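Local coordinates for protein pyocin-S2 (Pseudomonas aeruginosa, PDB 5ODW) that kills sensitive bacterial cells by breaking down their chromosomal DNA and blocking lipid synthesis, seen here as its largely helical N-terminal part in complex with another protein, at residues Y26-S31 and F155-M160; T49-Y54 and M140-L145. All coordinates share one frame; numbering follows the deposited sequence.

Contact 1 of 2, residues Y26-S31 and F155-M160; sequences YIPARS and FLDRHM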
loop_
_atom_site.group_PDB
_atom_site.type_symbol
_atom_site.label_atom_id
_atom_site.label_comp_id
_atom_site.label_asym_id
_atom_site.label_seq_id
_atom_site.Cartn_x
_atom_site.Cartn_y
_atom_site.Cartn_z
ATOM N N TYR C 26 -40.623 0.691 4.414
ATOM C CA TYR C 26 -39.413 -0.116 4.238
ATOM C C TYR C 26 -38.947 -0.585 5.616
ATOM O O TYR C 26 -38.652 0.252 6.476
ATOM C CB TYR C 26 -38.269 0.625 3.496
ATOM C CG TYR C 26 -37.069 -0.272 3.256
ATOM C CD1 TYR C 26 -37.082 -1.233 2.249
ATOM C CD2 TYR C 26 -35.961 -0.227 4.098
ATOM C CE1 TYR C 26 -36.012 -2.109 2.065
ATOM C CE2 TYR C 26 -34.886 -1.104 3.927
ATOM C CZ TYR C 26 -34.915 -2.041 2.905
ATOM O OH TYR C 26 -33.861 -2.908 2.716
ATOM N N ILE C 27 -38.859 -1.899 5.804
ATOM C CA ILE C 27 -38.398 -2.469 7.065
ATOM C C ILE C 27 -37.032 -3.105 6.842
ATOM O O ILE C 27 -36.873 -3.947 5.959
ATOM C CB ILE C 27 -39.361 -3.545 7.595
ATOM C CG1 ILE C 27 -40.810 -3.071 7.495
ATOM C CG2 ILE C 27 -39.009 -3.918 9.027
ATOM C CD1 ILE C 27 -41.348 -3.057 6.083
ATOM N N PRO C 28 -36.041 -2.705 7.646
ATOM C CA PRO C 28 -34.678 -3.209 7.536
ATOM C C PRO C 28 -34.144 -3.750 8.856
ATOM O O PRO C 28 -34.640 -3.380 9.920
ATOM C CB PRO C 28 -33.909 -1.938 7.199
ATOM C CG PRO C 28 -34.664 -0.855 7.926
ATOM C CD PRO C 28 -36.036 -1.383 8.288
ATOM N N ALA C 29 -33.155 -4.635 8.777
ATOM C CA ALA C 29 -32.528 -5.208 9.967
ATOM C C ALA C 29 -31.711 -4.147 10.695
ATOM O O ALA C 29 -31.091 -3.301 10.055
ATOM C CB ALA C 29 -31.642 -6.379 9.580
ATOM N N ARG C 30 -31.701 -4.187 12.024
ATOM C CA ARG C 30 -30.935 -3.207 12.781
ATOM C C ARG C 30 -29.443 -3.423 12.575
ATOM O O ARG C 30 -28.997 -4.541 12.334
ATOM C CB ARG C 30 -31.284 -3.252 14.270
ATOM C CG ARG C 30 -32.577 -2.539 14.631
ATOM C CD ARG C 30 -32.681 -2.285 16.131
ATOM N NE ARG C 30 -32.774 -3.521 16.903
ATOM C CZ ARG C 30 -33.903 -4.189 17.113
ATOM N NH1 ARG C 30 -35.045 -3.741 16.607
ATOM N NH2 ARG C 30 -33.893 -5.304 17.826
ATOM N N SER C 31 -28.660 -2.352 12.683
ATOM C CA SER C 31 -27.206 -2.438 12.515
ATOM C C SER C 31 -26.388 -1.645 13.542
ATOM O O SER C 31 -26.807 -0.579 13.989
ATOM C CB SER C 31 -26.813 -1.989 11.105
ATOM O OG SER C 31 -25.470 -1.540 11.071
ATOM N N PHE C 155 -26.419 1.937 3.328
ATOM C CA PHE C 155 -26.771 2.856 2.245
ATOM C C PHE C 155 -28.080 2.468 1.613
ATOM O O PHE C 155 -28.962 3.328 1.466
ATOM C CB PHE C 155 -25.661 2.900 1.171
ATOM C CG PHE C 155 -24.340 3.334 1.738
ATOM C CD1 PHE C 155 -24.116 4.669 2.080
ATOM C CD2 PHE C 155 -23.338 2.406 1.990
ATOM C CE1 PHE C 155 -22.902 5.069 2.647
ATOM C CE2 PHE C 155 -22.120 2.809 2.549
ATOM C CZ PHE C 155 -21.909 4.139 2.867
ATOM N N LEU C 156 -28.201 1.167 1.248
ATOM C CA LEU C 156 -29.363 0.564 0.630
ATOM C C LEU C 156 -30.601 0.729 1.514
ATOM O O LEU C 156 -31.641 1.140 0.999
ATOM C CB LEU C 156 -29.059 -0.912 0.317
ATOM C CG LEU C 156 -30.175 -1.778 -0.281
ATOM C CD1 LEU C 156 -30.618 -1.279 -1.657
ATOM C CD2 LEU C 156 -29.723 -3.206 -0.375
ATOM N N ASP C 157 -30.478 0.462 2.839
ATOM C CA ASP C 157 -31.583 0.591 3.781
ATOM C C ASP C 157 -32.043 2.037 3.891
ATOM O O ASP C 157 -33.249 2.293 3.876
ATOM C CB ASP C 157 -31.215 0.005 5.153
ATOM C CG ASP C 157 -31.321 -1.519 5.252
ATOM O OD1 ASP C 157 -31.843 -2.145 4.295
ATOM O OD2 ASP C 157 -30.908 -2.087 6.310
ATOM N N ARG C 158 -31.083 2.985 3.924
ATOM C CA ARG C 158 -31.375 4.418 3.987
ATOM C C ARG C 158 -32.071 4.915 2.719
ATOM O O ARG C 158 -33.086 5.590 2.833
ATOM C CB ARG C 158 -30.118 5.245 4.326
ATOM C CG ARG C 158 -30.422 6.715 4.639
ATOM C CD ARG C 158 -30.304 7.087 6.112
ATOM N NE ARG C 158 -30.114 8.536 6.279
ATOM C CZ ARG C 158 -31.054 9.380 6.696
ATOM N NH1 ARG C 158 -32.255 8.929 7.040
ATOM N NH2 ARG C 158 -30.794 10.679 6.789
ATOM N N HIS C 159 -31.538 4.576 1.521
ATOM C CA HIS C 159 -32.121 4.996 0.237
ATOM C C HIS C 159 -33.547 4.480 0.058
ATOM O O HIS C 159 -34.386 5.212 -0.459
ATOM C CB HIS C 159 -31.246 4.585 -0.962
ATOM C CG HIS C 159 -30.128 5.531 -1.275
ATOM N ND1 HIS C 159 -30.139 6.310 -2.419
ATOM C CD2 HIS C 159 -28.963 5.743 -0.623
ATOM C CE1 HIS C 159 -29.002 6.989 -2.407
ATOM N NE2 HIS C 159 -28.263 6.678 -1.353
ATOM N N MET C 160 -33.825 3.236 0.503
ATOM C CA MET C 160 -35.155 2.625 0.373
ATOM C C MET C 160 -36.149 3.224 1.383
ATOM O O MET C 160 -37.250 3.598 0.979
ATOM C CB MET C 160 -35.106 1.079 0.398
ATOM C CG MET C 160 -34.261 0.409 -0.739
ATOM S SD MET C 160 -34.550 0.771 -2.511
ATOM C CE MET C 160 -33.491 2.117 -2.768
#
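The loop leaving the small antiparallel β-sheet of strands 12-14 and 24-26 lies against the long helix 153-204, and Tyr26, at the end of the second strand, makes most of the loop's share of the contact. Its CG stands anti to the backbone N (chi1 -176°), which sends the ring across the helix surface. At the root of the side chain, Tyr26 CB lies 4.0 Å from Met160 O. Farther out, one face of the ring covers Met160 CB in a CH-pi contact: the methylene carbon sits over the ring centre, only 13° off the normal, with Tyr26 CD1 its closest ring atom at 3.6 Å. On this same side of the ring, Asp157 O comes within 3.7 Å of Tyr26 CD2. The Asp157 carboxylate lies instead at the ring edge, with Tyr26 CE2 3.2 Å from Asp157 OD1. At the tip, Tyr26 OH donates a hydrogen bond of 2.7 Å to Asp157 OD1, which accepts through its anti lone pair, the one pointing away from OD2. This bond probably stabilises the charged form of the acid. The carboxylate plane is rotated 54° from that of the ring, so the bond does not lay the two groups flat against each other.

Leu57 of helix 47-70 also touches the Tyr26 side chain, tying the strand end to a second helix. The loop itself borders the partner protein, where Arg30 O accepts a hydrogen bond from a polar side chain of that other chain. The second oxygen of the acid faces the proline instead, with Asp157 OD2 3.1 Å from Pro28 CB.

Contact 2 of 2, residues T49-Y54 and M140-L145; sequences TGMQEY and MYQSQL
Tyr141 and Tyr54 both carry CG anti to the backbone N (chi1 174° and -177°), so each ring reaches across to the opposing helix, while Met51, folded at its second and third torsions, curls its sulfur back toward Tyr141. Segments 49-54 and 140-145 run nearly antiparallel (156°), their axes approaching to 10.7 Å. The two tyrosines point toward each other's helix and overlap obliquely, Tyr54 CD2 lying 3.5 Å from Tyr141 CD2 over one face of the Tyr141 ring. Leu145 CG lies over the rim of the opposite face. Beyond the ring, Tyr141 OH donates a 2.7 Å hydrogen bond to Gly50 O, coming from well above the carbonyl plane; this oxygen also keeps its helical bond from Tyr54 N, so two donors grip it. Gly50 has no side chain, and Leu145 CD1 settles 4.0 Å from Gly50 CA. At the ring edge, Met51 SD makes a Met-aromatic contact, 3.7 Å from Tyr141 CD2, and it also touches Gln142 CB. Aromatic side chains of the partner protein pack on Met51 and Gln142. Helix 153-204 closes the three-helix junction from another side, with Leu156 touching both Tyr141 and Glu53.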
loop_
_atom_site.group_PDB
_atom_site.type_symbol
_atom_site.label_atom_id
_atom_site.label_comp_id
_atom_site.label_asym_id
_atom_site.label_seq_id
_atom_site.Cartn_x
_atom_site.Cartn_y
_atom_site.Cartn_z
ATOM N N THR C 49 -22.588 -6.376 -6.100
ATOM C CA THR C 49 -23.737 -6.940 -5.369
ATOM C C THR C 49 -24.622 -5.824 -4.776
ATOM O O THR C 49 -25.837 -5.998 -4.696
ATOM C CB THR C 49 -23.307 -8.007 -4.342
ATOM O OG1 THR C 49 -22.475 -7.411 -3.356
ATOM C CG2 THR C 49 -22.578 -9.192 -4.979
ATOM N N GLY C 50 -24.018 -4.680 -4.446
ATOM C CA GLY C 50 -24.736 -3.514 -3.939
ATOM C C GLY C 50 -25.678 -2.920 -4.964
ATOM O O GLY C 50 -26.822 -2.573 -4.650
ATOM N N MET C 51 -25.189 -2.835 -6.208
ATOM C CA MET C 51 -25.926 -2.328 -7.358
ATOM C C MET C 51 -27.048 -3.292 -7.744
ATOM O O MET C 51 -28.165 -2.846 -8.037
ATOM C CB MET C 51 -24.968 -2.042 -8.528
ATOM C CG MET C 51 -24.100 -0.761 -8.347
ATOM S SD MET C 51 -24.825 0.719 -7.530
ATOM C CE MET C 51 -26.003 1.259 -8.766
ATOM N N GLN C 52 -26.747 -4.623 -7.676
ATOM C CA GLN C 52 -27.628 -5.778 -7.917
ATOM C C GLN C 52 -28.777 -5.785 -6.889
ATOM O O GLN C 52 -29.922 -6.034 -7.270
ATOM C CB GLN C 52 -26.803 -7.073 -7.800
ATOM C CG GLN C 52 -27.538 -8.373 -8.118
ATOM C CD GLN C 52 -26.833 -9.572 -7.506
ATOM O OE1 GLN C 52 -25.657 -9.862 -7.801
ATOM N NE2 GLN C 52 -27.537 -10.297 -6.630
ATOM N N GLU C 53 -28.477 -5.523 -5.594
ATOM C CA GLU C 53 -29.470 -5.496 -4.514
ATOM C C GLU C 53 -30.370 -4.270 -4.610
ATOM O O GLU C 53 -31.553 -4.351 -4.257
ATOM C CB GLU C 53 -28.808 -5.585 -3.126
ATOM C CG GLU C 53 -28.209 -6.941 -2.774
ATOM C CD GLU C 53 -29.141 -8.123 -2.939
ATOM O OE1 GLU C 53 -30.158 -8.188 -2.208
ATOM O OE2 GLU C 53 -28.867 -8.975 -3.817
ATOM N N TYR C 54 -29.807 -3.138 -5.097
ATOM C CA TYR C 54 -30.509 -1.871 -5.298
ATOM C C TYR C 54 -31.551 -2.032 -6.381
ATOM O O TYR C 54 -32.706 -1.688 -6.163
ATOM C CB TYR C 54 -29.527 -0.748 -5.671
ATOM C CG TYR C 54 -30.192 0.607 -5.826
ATOM C CD1 TYR C 54 -30.787 0.979 -7.029
ATOM C CD2 TYR C 54 -30.234 1.513 -4.766
ATOM C CE1 TYR C 54 -31.441 2.197 -7.165
ATOM C CE2 TYR C 54 -30.858 2.750 -4.901
ATOM C CZ TYR C 54 -31.466 3.083 -6.101
ATOM O OH TYR C 54 -32.082 4.294 -6.254
ATOM N N MET C 140 -26.510 8.691 -6.691
ATOM C CA MET C 140 -26.034 9.038 -5.340
ATOM C C MET C 140 -25.519 7.804 -4.579
ATOM O O MET C 140 -24.455 7.868 -3.961
ATOM C CB MET C 140 -27.180 9.701 -4.556
ATOM C CG MET C 140 -26.783 10.241 -3.205
ATOM S SD MET C 140 -28.218 10.637 -2.185
ATOM C CE MET C 140 -27.437 10.772 -0.584
ATOM N N TYR C 141 -26.296 6.696 -4.619
ATOM C CA TYR C 141 -26.006 5.409 -3.981
ATOM C C TYR C 141 -24.683 4.836 -4.476
ATOM O O TYR C 141 -23.819 4.491 -3.667
ATOM C CB TYR C 141 -27.175 4.432 -4.225
ATOM C CG TYR C 141 -26.984 3.004 -3.743
ATOM C CD1 TYR C 141 -27.189 2.664 -2.408
ATOM C CD2 TYR C 141 -26.729 1.973 -4.645
ATOM C CE1 TYR C 141 -27.080 1.343 -1.973
ATOM C CE2 TYR C 141 -26.624 0.650 -4.222
ATOM C CZ TYR C 141 -26.811 0.337 -2.886
ATOM O OH TYR C 141 -26.720 -0.971 -2.469
ATOM N N GLN C 142 -24.517 4.764 -5.795
ATOM C CA GLN C 142 -23.313 4.241 -6.426
ATOM C C GLN C 142 -22.099 5.088 -6.059
ATOM O O GLN C 142 -21.040 4.522 -5.829
ATOM C CB GLN C 142 -23.491 4.141 -7.945
ATOM C CG GLN C 142 -22.410 3.316 -8.628
ATOM C CD GLN C 142 -22.385 3.488 -10.115
ATOM O OE1 GLN C 142 -22.529 2.528 -10.876
ATOM N NE2 GLN C 142 -22.197 4.716 -10.565
ATOM N N SER C 143 -22.266 6.430 -5.954
ATOM C CA SER C 143 -21.217 7.374 -5.563
ATOM C C SER C 143 -20.797 7.117 -4.123
ATOM O O SER C 143 -19.601 7.147 -3.829
ATOM C CB SER C 143 -21.710 8.803 -5.690
ATOM O OG SER C 143 -22.161 9.042 -7.009
ATOM N N GLN C 144 -21.776 6.836 -3.234
ATOM C CA GLN C 144 -21.548 6.516 -1.824
ATOM C C GLN C 144 -20.796 5.201 -1.668
ATOM O O GLN C 144 -19.884 5.147 -0.855
ATOM C CB GLN C 144 -22.863 6.483 -1.052
ATOM C CG GLN C 144 -23.365 7.867 -0.725
ATOM C CD GLN C 144 -24.732 7.868 -0.128
ATOM O OE1 GLN C 144 -25.682 7.353 -0.710
ATOM N NE2 GLN C 144 -24.868 8.500 1.030
ATOM N N LEU C 145 -21.134 4.165 -2.476
ATOM C CA LEU C 145 -20.440 2.861 -2.456
ATOM C C LEU C 145 -18.978 3.004 -2.895
ATOM O O LEU C 145 -18.082 2.470 -2.235
ATOM C CB LEU C 145 -21.158 1.799 -3.330
ATOM C CG LEU C 145 -22.559 1.272 -2.898
ATOM C CD1 LEU C 145 -22.931 0.060 -3.688
ATOM C CD2 LEU C 145 -22.619 0.916 -1.424
#

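In the fold
Contacts 1 and 2 have their centres about 13 Å apart, and contact 2 is nested within the chain loop that contact 1 closes. Helix 133-148 of contact 2 is followed, after a short linker, by helix 153-204 of contact 1, and the two contacts touch through side chains of these helices and of helix 47-70. His159 NE2 and Gln144 OE1 lie 2.7 Å apart in a probable hydrogen bond, and Met160 CE packs 3.4 Å from Tyr54 CE2. Thus Met160 serves both contacts, while His159 meets Tyr141 edge-to-face. Both contacts border the partner protein, consistent with a receptor-binding role for this part of the pyocin. The nuclease domain lies outside this chain.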